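Local coordinates for possible acyl-[acyl-carrier protein] desaturase DESA2 (acyl-[acp] desaturase) (stearoyl-acp desaturase) (Mycobacterium tuberculosis, PDB 1ZA0) that may act as a diiron acyl-[acyl-carrier protein] desaturase, introducing double bonds into fatty acyl chains during mycobacterial fatty acid biosynthesis, at residues D209-I212 against A213-A217; R257-W261 against G262-E266. All coordinates share one frame; numbering follows the deposited sequence.

Contact 1: D209-I212 against A213-A217; sequences DETI and AAIAA
The first turns of the helix 208-221 bring Thr-211 and Ile-215 together, one turn apart on the same face. CG2 of Thr-211 lies 4.1 Å from CD1 of Ile-215, the two side chains crossing at a slant. The Thr-211 methyl is placed there by a chi1 of -54°, which sets CG2 anti to the backbone N and leaves OG1 beside that N, where it bonds back to the carbonyl of Thr-207. A threonine suits this buried position because its hydroxyl is satisfied by the preceding turn while its methyl joins the apolar face. Ile-215 also lays CG1 against the backbone, 3.3 Å from Thr-211 O.

This is regular alpha-helix, with four successive i to i+4 bonds. Ile-215 N reaches Thr-211 O at 2.9 Å and Ala-213 N reaches Asp-209 O at 3.1 Å. Ala-214 N to Glu-210 O and Ala-216 N to Ile-212 O are each 2.9 Å.

Asp-209 and Glu-210 suit the exposed start of the helix, and Glu-210 OE2 is held by Thr-207 OG1. Thr-211, Ile-212, Ala-214 and Ile-215 are buried against neighbouring elements. Thr-211 and Ile-215 face helix 148-172 at Val-149 and Val-153, while the small methyl of Ala-214 meets Glu-150 of that helix. Ile-212 packs on Leu-204 of helix 176-206.

Contact 2: R257-W261 against G262-E266; sequences RITAW and GLAGE
Leu-263 N donates to Ile-258 O at 3.1 Å and Gly-262 N to Thr-259 O at 2.8 Å, the paired bonds of a Schellman motif closing helix 247-260. The Thr-259 oxygen also accepts from a water at 2.9 Å, and the water takes the N-H of Ala-264, bridging the helix end to the following type I turn, Leu-263 to Glu-266. Gly-262 suits the reversal because its phi is positive, 85°, a region that glycine, lacking a side chain, enters readily.

Around these bonds lies apolar packing. Leu-263 CB rests 3.9 Å from Ile-258 CG2, and Leu-263 CD1 lies 3.9 Å from Trp-261 CB. Beyond them the Trp-261 ring packs on Val-200 and Thr-201 of helix 176-206, with Arg-257 NE 3.4 Å above one face and over its centre; Trp-261 NE1 bonds to Ala-197 O, and Arg-257 NH1 makes a salt bridge with Glu-193, both partners on that same helix. On the exposed side, Thr-259 OG1 bonds to Ser-255 O and touches Ala-264 CB.

The carbonyls of Ile-258 and Thr-259 are thus satisfied by N-H groups and a water although the helix has ended, and Leu-263 is buried against Leu-204 and Ile-215.

In the fold
Along the chain, helix 176-206 is followed by helix 208-221, whose first turns form contact 1; contact 2 comes later, where helix 247-260 ends. The two are in series, neither nested nor crossed, and neither closes a long loop, since each joins adjoining residues. Their centres are nevertheless only about 12 Å apart. Ile-215 links them, its CD1 3.7 Å from Leu-263 CD1 and 3.8 Å from Trp-261 CE3, while Ile-212 CD1 packs against Glu-266 CD at 3.6 Å. Both contacts also pack on helices 148-172 and 176-206, which carry Glu-159, Glu-189 and His-192, ligands of the bound manganese ion, so the start of helix 208-221 and the end of helix 247-260 lie against two metal-holding helices.

Contact 1: D209-I212 against A213-A217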
ATOM      1  N   ASP A 209     -25.327  -5.239  -9.553  1.00 46.25           N
ATOM      2  CA  ASP A 209     -24.754  -6.133 -10.524  1.00 46.77           C
ATOM      3  C   ASP A 209     -23.540  -5.481 -11.166  1.00 45.90           C
ATOM      4  O   ASP A 209     -22.671  -6.174 -11.656  1.00 47.02           O
ATOM      5  CB  ASP A 209     -25.757  -6.528 -11.632  1.00 48.25           C
ATOM      6  CG  ASP A 209     -26.923  -7.343 -11.119  1.00 51.46           C
ATOM      7  OD1 ASP A 209     -26.726  -8.287 -10.313  1.00 59.55           O
ATOM      8  OD2 ASP A 209     -28.082  -7.097 -11.495  1.00 57.90           O
ATOM      9  N   GLU A 210     -23.540  -4.165 -11.205  1.00 45.09           N
ATOM     10  CA  GLU A 210     -22.401  -3.360 -11.627  1.00 45.11           C
ATOM     11  C   GLU A 210     -21.195  -3.650 -10.709  1.00 43.10           C
ATOM     12  O   GLU A 210     -20.110  -3.987 -11.192  1.00 41.11           O
ATOM     13  CB  GLU A 210     -22.780  -1.866 -11.541  1.00 45.62           C
ATOM     14  CG  GLU A 210     -21.971  -0.955 -12.444  1.00 48.21           C
ATOM     15  CD  GLU A 210     -22.158   0.503 -12.111  1.00 50.72           C
ATOM     16  OE1 GLU A 210     -21.229   1.299 -12.408  1.00 54.47           O
ATOM     17  OE2 GLU A 210     -23.220   0.867 -11.516  1.00 52.39           O
ATOM     18  N   THR A 211     -21.434  -3.543  -9.393  1.00 40.89           N
ATOM     19  CA  THR A 211     -20.401  -3.738  -8.375  1.00 39.11           C
ATOM     20  C   THR A 211     -19.851  -5.161  -8.411  1.00 38.72           C
ATOM     21  O   THR A 211     -18.654  -5.368  -8.468  1.00 37.25           O
ATOM     22  CB  THR A 211     -20.938  -3.290  -7.013  1.00 39.37           C
ATOM     23  OG1 THR A 211     -21.424  -1.934  -7.123  1.00 35.43           O
ATOM     24  CG2 THR A 211     -19.800  -3.174  -5.970  1.00 38.58           C
ATOM     25  N   ILE A 212     -20.729  -6.145  -8.518  1.00 39.10           N
ATOM     26  CA  ILE A 212     -20.325  -7.526  -8.648  1.00 40.05           C
ATOM     27  C   ILE A 212     -19.458  -7.760  -9.887  1.00 40.88           C
ATOM     28  O   ILE A 212     -18.426  -8.458  -9.795  1.00 40.07           O
ATOM     29  CB  ILE A 212     -21.553  -8.512  -8.563  1.00 40.73           C
ATOM     30  CG1 ILE A 212     -22.149  -8.471  -7.140  1.00 41.91           C
ATOM     31  CG2 ILE A 212     -21.157  -9.943  -8.899  1.00 40.26           C
ATOM     32  CD1 ILE A 212     -23.437  -9.277  -6.921  1.00 44.44           C
ATOM     33  N   ALA A 213     -19.864  -7.193 -11.017  1.00 40.40           N
ATOM     34  CA  ALA A 213     -19.097  -7.324 -12.242  1.00 41.52           C
ATOM     35  C   ALA A 213     -17.725  -6.689 -12.103  1.00 40.43           C
ATOM     36  O   ALA A 213     -16.784  -7.222 -12.600  1.00 40.84           O
ATOM     37  CB  ALA A 213     -19.846  -6.665 -13.432  1.00 42.51           C
ATOM     38  N   ALA A 214     -17.666  -5.536 -11.457  1.00 39.81           N
ATOM     39  CA  ALA A 214     -16.405  -4.877 -11.194  1.00 40.29           C
ATOM     40  C   ALA A 214     -15.516  -5.762 -10.294  1.00 39.56           C
ATOM     41  O   ALA A 214     -14.339  -5.920 -10.564  1.00 41.22           O
ATOM     42  CB  ALA A 214     -16.637  -3.525 -10.619  1.00 39.52           C
ATOM     43  N   ILE A 215     -16.089  -6.413  -9.292  1.00 37.75           N
ATOM     44  CA  ILE A 215     -15.307  -7.239  -8.393  1.00 38.03           C
ATOM     45  C   ILE A 215     -14.788  -8.446  -9.131  1.00 39.27           C
ATOM     46  O   ILE A 215     -13.605  -8.843  -8.971  1.00 38.74           O
ATOM     47  CB  ILE A 215     -16.144  -7.630  -7.127  1.00 36.40           C
ATOM     48  CG1 ILE A 215     -16.460  -6.389  -6.297  1.00 33.86           C
ATOM     49  CG2 ILE A 215     -15.393  -8.705  -6.328  1.00 37.98           C
ATOM     50  CD1 ILE A 215     -17.555  -6.581  -5.227  1.00 35.17           C
ATOM     51  N   ALA A 216     -15.634  -9.029  -9.979  1.00 40.73           N
ATOM     52  CA  ALA A 216     -15.209 -10.174 -10.796  1.00 42.59           C
ATOM     53  C   ALA A 216     -14.042  -9.835 -11.702  1.00 42.65           C
ATOM     54  O   ALA A 216     -13.063 -10.574 -11.762  1.00 44.00           O
ATOM     55  CB  ALA A 216     -16.397 -10.723 -11.637  1.00 43.97           C
ATOM     56  N   ALA A 217     -14.114  -8.690 -12.353  1.00 44.04           N
ATOM     57  CA  ALA A 217     -13.080  -8.302 -13.335  1.00 44.73           C
ATOM     58  C   ALA A 217     -11.721  -7.988 -12.660  1.00 45.21           C
ATOM     59  O   ALA A 217     -10.672  -8.398 -13.159  1.00 45.35           O
ATOM     60  CB  ALA A 217     -13.567  -7.118 -14.156  1.00 45.27           C
TER

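Contact 2: R257-W261 against G262-E266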
ATOM      1  N   ARG A 257     -11.366 -10.883   0.669  1.00 31.45           N
ATOM      2  CA  ARG A 257     -12.032  -9.618   0.460  1.00 31.04           C
ATOM      3  C   ARG A 257     -13.455  -9.878  -0.082  1.00 30.58           C
ATOM      4  O   ARG A 257     -14.415  -9.234   0.323  1.00 32.26           O
ATOM      5  CB  ARG A 257     -11.206  -8.766  -0.492  1.00 30.62           C
ATOM      6  CG  ARG A 257     -11.759  -7.431  -0.834  1.00 30.74           C
ATOM      7  CD  ARG A 257     -11.853  -6.555   0.334  1.00 32.12           C
ATOM      8  NE  ARG A 257     -13.186  -6.609   0.926  1.00 32.24           N
ATOM      9  CZ  ARG A 257     -13.488  -6.057   2.060  1.00 32.63           C
ATOM     10  NH1 ARG A 257     -12.556  -5.396   2.761  1.00 33.40           N
ATOM     11  NH2 ARG A 257     -14.736  -6.108   2.497  1.00 32.76           N
ATOM     12  N   ILE A 258     -13.569 -10.819  -0.979  1.00 32.95           N
ATOM     13  CA  ILE A 258     -14.896 -11.193  -1.556  1.00 33.79           C
ATOM     14  C   ILE A 258     -15.792 -11.701  -0.441  1.00 33.71           C
ATOM     15  O   ILE A 258     -16.937 -11.278  -0.325  1.00 34.75           O
ATOM     16  CB  ILE A 258     -14.684 -12.259  -2.649  1.00 33.61           C
ATOM     17  CG1 ILE A 258     -14.086 -11.604  -3.871  1.00 33.59           C
ATOM     18  CG2 ILE A 258     -16.030 -12.980  -3.018  1.00 34.13           C
ATOM     19  CD1 ILE A 258     -13.520 -12.538  -4.860  1.00 34.70           C
ATOM     20  N   THR A 259     -15.222 -12.558   0.405  1.00 33.60           N
ATOM     21  CA  THR A 259     -15.890 -13.152   1.539  1.00 34.02           C
ATOM     22  C   THR A 259     -16.361 -12.090   2.518  1.00 34.14           C
ATOM     23  O   THR A 259     -17.517 -12.130   2.967  1.00 34.03           O
ATOM     24  CB  THR A 259     -14.933 -14.221   2.224  1.00 34.48           C
ATOM     25  OG1 THR A 259     -14.614 -15.274   1.284  1.00 32.52           O
ATOM     26  CG2 THR A 259     -15.563 -14.917   3.429  1.00 35.25           C
ATOM     27  N   ALA A 260     -15.490 -11.118   2.821  1.00 33.64           N
ATOM     28  CA  ALA A 260     -15.787 -10.058   3.757  1.00 33.10           C
ATOM     29  C   ALA A 260     -16.930  -9.140   3.253  1.00 33.03           C
ATOM     30  O   ALA A 260     -17.565  -8.492   4.064  1.00 31.60           O
ATOM     31  CB  ALA A 260     -14.529  -9.238   4.044  1.00 33.57           C
ATOM     32  N   TRP A 261     -17.139  -9.042   1.927  1.00 32.66           N
ATOM     33  CA  TRP A 261     -18.338  -8.387   1.347  1.00 33.12           C
ATOM     34  C   TRP A 261     -19.597  -9.263   1.353  1.00 33.33           C
ATOM     35  O   TRP A 261     -20.631  -8.856   0.842  1.00 33.81           O
ATOM     36  CB  TRP A 261     -18.086  -7.879  -0.117  1.00 32.78           C
ATOM     37  CG  TRP A 261     -17.312  -6.543  -0.156  1.00 32.78           C
ATOM     38  CD1 TRP A 261     -17.532  -5.440   0.595  1.00 29.70           C
ATOM     39  CD2 TRP A 261     -16.237  -6.237  -1.023  1.00 25.86           C
ATOM     40  NE1 TRP A 261     -16.638  -4.448   0.277  1.00 27.10           N
ATOM     41  CE2 TRP A 261     -15.833  -4.919  -0.742  1.00 30.43           C
ATOM     42  CE3 TRP A 261     -15.568  -6.952  -2.018  1.00 29.48           C
ATOM     43  CZ2 TRP A 261     -14.765  -4.335  -1.368  1.00 26.93           C
ATOM     44  CZ3 TRP A 261     -14.570  -6.374  -2.679  1.00 29.00           C
ATOM     45  CH2 TRP A 261     -14.151  -5.056  -2.356  1.00 30.16           C
ATOM     46  N   GLY A 262     -19.489 -10.499   1.819  1.00 33.65           N
ATOM     47  CA  GLY A 262     -20.643 -11.358   1.945  1.00 33.96           C
ATOM     48  C   GLY A 262     -20.915 -12.051   0.631  1.00 34.44           C
ATOM     49  O   GLY A 262     -21.995 -12.613   0.404  1.00 34.26           O
ATOM     50  N   LEU A 263     -19.925 -12.033  -0.252  1.00 33.06           N
ATOM     51  CA  LEU A 263     -20.149 -12.511  -1.618  1.00 33.39           C
ATOM     52  C   LEU A 263     -19.556 -13.877  -1.918  1.00 34.72           C
ATOM     53  O   LEU A 263     -19.381 -14.199  -3.089  1.00 34.19           O
ATOM     54  CB  LEU A 263     -19.626 -11.487  -2.632  1.00 31.67           C
ATOM     55  CG  LEU A 263     -20.311 -10.127  -2.589  1.00 32.38           C
ATOM     56  CD1 LEU A 263     -19.581  -9.120  -3.456  1.00 30.96           C
ATOM     57  CD2 LEU A 263     -21.815 -10.214  -2.944  1.00 33.85           C
ATOM     58  N   ALA A 264     -19.180 -14.632  -0.882  1.00 37.81           N
ATOM     59  CA  ALA A 264     -18.399 -15.864  -1.074  1.00 39.89           C
ATOM     60  C   ALA A 264     -19.112 -16.904  -1.944  1.00 40.99           C
ATOM     61  O   ALA A 264     -18.452 -17.612  -2.686  1.00 42.01           O
ATOM     62  CB  ALA A 264     -17.966 -16.507   0.281  1.00 39.86           C
ATOM     63  N   GLY A 265     -20.439 -16.952  -1.880  1.00 41.91           N
ATOM     64  CA  GLY A 265     -21.220 -17.892  -2.671  1.00 42.36           C
ATOM     65  C   GLY A 265     -21.885 -17.289  -3.884  1.00 43.43           C
ATOM     66  O   GLY A 265     -22.705 -17.909  -4.537  1.00 43.38           O
ATOM     67  N   GLU A 266     -21.596 -16.036  -4.158  1.00 44.41           N
ATOM     68  CA  GLU A 266     -22.034 -15.404  -5.390  1.00 45.20           C
ATOM     69  C   GLU A 266     -21.533 -16.191  -6.597  1.00 46.52           C
ATOM     70  O   GLU A 266     -20.334 -16.453  -6.693  1.00 45.19           O
ATOM     71  CB  GLU A 266     -21.493 -13.983  -5.428  1.00 45.67           C
ATOM     72  CG  GLU A 266     -21.940 -13.129  -6.577  1.00 46.88           C
ATOM     73  CD  GLU A 266     -23.453 -12.910  -6.590  1.00 49.37           C
ATOM     74  OE1 GLU A 266     -24.108 -12.816  -5.495  1.00 48.67           O
ATOM     75  OE2 GLU A 266     -23.962 -12.830  -7.716  1.00 46.09           O
TER
HETATM   76  O   HOH W   1     -19.210 -14.260   2.103  1.00 35.70           O